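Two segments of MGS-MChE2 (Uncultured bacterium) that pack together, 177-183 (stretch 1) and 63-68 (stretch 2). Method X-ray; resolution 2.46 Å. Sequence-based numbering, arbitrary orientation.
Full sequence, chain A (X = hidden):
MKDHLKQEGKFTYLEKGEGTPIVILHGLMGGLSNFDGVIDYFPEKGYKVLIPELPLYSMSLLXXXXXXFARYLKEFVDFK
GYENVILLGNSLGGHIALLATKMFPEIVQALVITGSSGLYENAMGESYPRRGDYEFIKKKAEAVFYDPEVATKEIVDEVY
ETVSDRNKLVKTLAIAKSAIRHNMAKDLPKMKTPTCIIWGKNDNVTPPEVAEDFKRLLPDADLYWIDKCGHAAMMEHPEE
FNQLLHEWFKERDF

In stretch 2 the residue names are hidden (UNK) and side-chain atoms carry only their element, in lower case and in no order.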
# COMPACT_ATOMS: atom_id res chain seq x y z
N LYS A 177 1.24 -8.92 -15.40
CA LYS A 177 1.34 -10.37 -15.55
C LYS A 177 1.72 -11.02 -14.23
O LYS A 177 1.11 -12.00 -13.81
CB LYS A 177 2.37 -10.72 -16.63
CG LYS A 177 2.67 -12.21 -16.74
CD LYS A 177 3.85 -12.45 -17.68
CE LYS A 177 4.24 -13.92 -17.70
NZ LYS A 177 5.39 -14.17 -18.61
N SER A 178 2.73 -10.46 -13.57
CA SER A 178 3.19 -10.95 -12.27
C SER A 178 2.11 -10.81 -11.20
O SER A 178 1.94 -11.69 -10.35
CB SER A 178 4.45 -10.22 -11.84
OG SER A 178 4.79 -10.53 -10.50
N ALA A 179 1.37 -9.70 -11.25
CA ALA A 179 0.34 -9.42 -10.26
C ALA A 179 -0.80 -10.42 -10.32
O ALA A 179 -1.15 -11.03 -9.30
CB ALA A 179 -0.19 -8.00 -10.45
N ILE A 180 -1.38 -10.60 -11.50
CA ILE A 180 -2.53 -11.48 -11.67
C ILE A 180 -2.15 -12.95 -11.48
O ILE A 180 -2.93 -13.74 -10.94
CB ILE A 180 -3.18 -11.30 -13.06
CG1 ILE A 180 -3.43 -9.81 -13.32
CG2 ILE A 180 -4.48 -12.08 -13.16
CD1 ILE A 180 -4.21 -9.54 -14.58
N ARG A 181 -0.95 -13.31 -11.91
CA ARG A 181 -0.43 -14.66 -11.70
C ARG A 181 -0.32 -14.96 -10.21
O ARG A 181 -0.52 -16.09 -9.78
CB ARG A 181 0.94 -14.81 -12.38
CG ARG A 181 1.66 -16.11 -12.08
CD ARG A 181 3.08 -16.08 -12.63
NE ARG A 181 3.90 -17.18 -12.11
CZ ARG A 181 5.21 -17.28 -12.29
NH1 ARG A 181 5.86 -16.35 -12.98
NH2 ARG A 181 5.88 -18.30 -11.78
N HIS A 182 -0.04 -13.91 -9.46
CA HIS A 182 0.11 -13.92 -8.02
C HIS A 182 -1.18 -13.60 -7.28
O HIS A 182 -1.21 -12.67 -6.50
CB HIS A 182 1.17 -12.90 -7.70
CG HIS A 182 2.38 -13.44 -7.03
ND1 HIS A 182 3.64 -13.09 -7.42
CD2 HIS A 182 2.51 -14.28 -5.99
CE1 HIS A 182 4.52 -13.71 -6.65
NE2 HIS A 182 3.86 -14.43 -5.77
N ASN A 183 -2.23 -14.37 -7.50
CA ASN A 183 -3.50 -14.12 -6.84
C ASN A 183 -3.41 -14.38 -5.34
O ASN A 183 -2.73 -15.30 -4.90
CB ASN A 183 -4.60 -14.98 -7.46
CG ASN A 183 -6.00 -14.45 -7.18
OD1 ASN A 183 -6.20 -13.24 -7.05
ND2 ASN A 183 -6.97 -15.35 -7.10
N UNK A 63 13.55 -8.47 -13.65
CA UNK A 63 13.33 -9.00 -12.30
C UNK A 63 12.12 -8.27 -11.73
O UNK A 63 11.90 -8.22 -10.52
c UNK A 63 15.90 -9.89 -9.56
c UNK A 63 15.14 -10.12 -10.85
n UNK A 63 15.68 -9.36 -7.13
c UNK A 63 14.55 -8.82 -11.39
c UNK A 63 14.95 -9.57 -8.41
N UNK A 64 11.34 -7.70 -12.64
CA UNK A 64 10.21 -6.86 -12.31
C UNK A 64 8.98 -7.70 -12.00
O UNK A 64 8.23 -8.09 -12.90
c UNK A 64 8.86 -4.87 -13.03
c UNK A 64 9.89 -5.89 -13.46
o UNK A 64 11.09 -5.21 -13.85
N UNK A 65 8.78 -7.99 -10.72
CA UNK A 65 7.63 -8.76 -10.28
C UNK A 65 7.14 -8.26 -8.92
O UNK A 65 7.85 -7.53 -8.23
o UNK A 65 9.07 -10.47 -9.31
c UNK A 65 7.98 -10.25 -10.19
N UNK A 66 5.92 -8.64 -8.56
CA UNK A 66 5.34 -8.26 -7.29
C UNK A 66 6.16 -8.84 -6.14
O UNK A 66 6.32 -8.21 -5.09
c UNK A 66 3.28 -8.40 -5.82
c UNK A 66 3.05 -8.06 -8.28
c UNK A 66 3.87 -8.72 -7.19
N UNK A 67 6.71 -10.03 -6.36
CA UNK A 67 7.57 -10.67 -5.39
C UNK A 67 8.84 -9.89 -5.12
O UNK A 67 9.31 -9.82 -3.98
N UNK A 68 9.39 -9.29 -6.17
CA UNK A 68 10.60 -8.47 -6.05
C UNK A 68 10.34 -7.21 -5.23
O UNK A 68 11.14 -6.84 -4.37
c UNK A 68 11.14 -8.07 -7.43
c UNK A 68 12.28 -7.07 -7.29
o UNK A 68 11.62 -9.24 -8.11

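Position 63 carries five side-chain atoms, four carbons in an unbranched row ending in a nitrogen. The chain stays out of reach of stretch 1, so the identification rests on the side-chain atoms themselves: a linear chain with a terminal amine is lysine, Lys63.

At position 64 the first side-chain carbon carries one oxygen and one carbon. The CA-to-CB bond points sideways and the side chain stays clear of stretch 1; the residue comes near through its backbone, with its O atom 4.5 Å from Ser178 CB. This three-atom fork could in principle be read as valine by shape, but the oxygen branch makes it threonine. The hydroxyl of Thr64 is hydrogen-bonded elsewhere in the structure.

Position 65 has one carbon followed by one oxygen. Its CB lies 3.2 Å from Ser178 OG. A single carbon bearing a hydroxyl is the signature of serine. Ser65 occupies the N-cap position, right before the helix that begins at the next residue, and its chi1 is in the p rotamer.

Position 66 shows three carbons, one bonded to the other two, with no heteroatom. Its CA-to-CB bond points toward stretch 1, where one of the branch carbons approaches Ala179 CA at 3.6 Å and Ala179 CB at 3.9 Å; its CB is 4.4 Å from His182 ND1. A fork of this kind directly on CA is valine, and the branch carbon near Ala179 is CG2 of Val66.

Position 67 has no side-chain atoms. Its N atom lies 4.3 Å from His182 CE1, an oblique approach to the ring. With nothing beyond the backbone, the residue is glycine. An ideal CB on Gly67 would sit 3.9 Å from His182 CE1, so the space would admit one.

Position 68 again has a carbon bearing one oxygen and one carbon, and it makes no contact with stretch 1. The fork is that of threonine. Thr68 OG1 donates a hydrogen bond to Lys63 O at 2.6 Å, tying the first turn of the helix to the loop before it.

The contact is small, burying 202 Å² over both sides, and centres on a single hydrogen bond. Val66 N, at the start of its helix, donates to Ser178 OG at 2.9 Å with a nearly straight angle of 165°. Ser178, in the t rotamer and with its CA-to-CB bond pointing toward stretch 2, thus brings its hydroxyl to a backbone amide at the helix start. Beside this polar link, the apolar side chains of Val66 and Ala179 pack together, while His182, just beyond the end of its own helix, extends the contact to Gly67.

Stretch 2 (63-68) KTSVGT
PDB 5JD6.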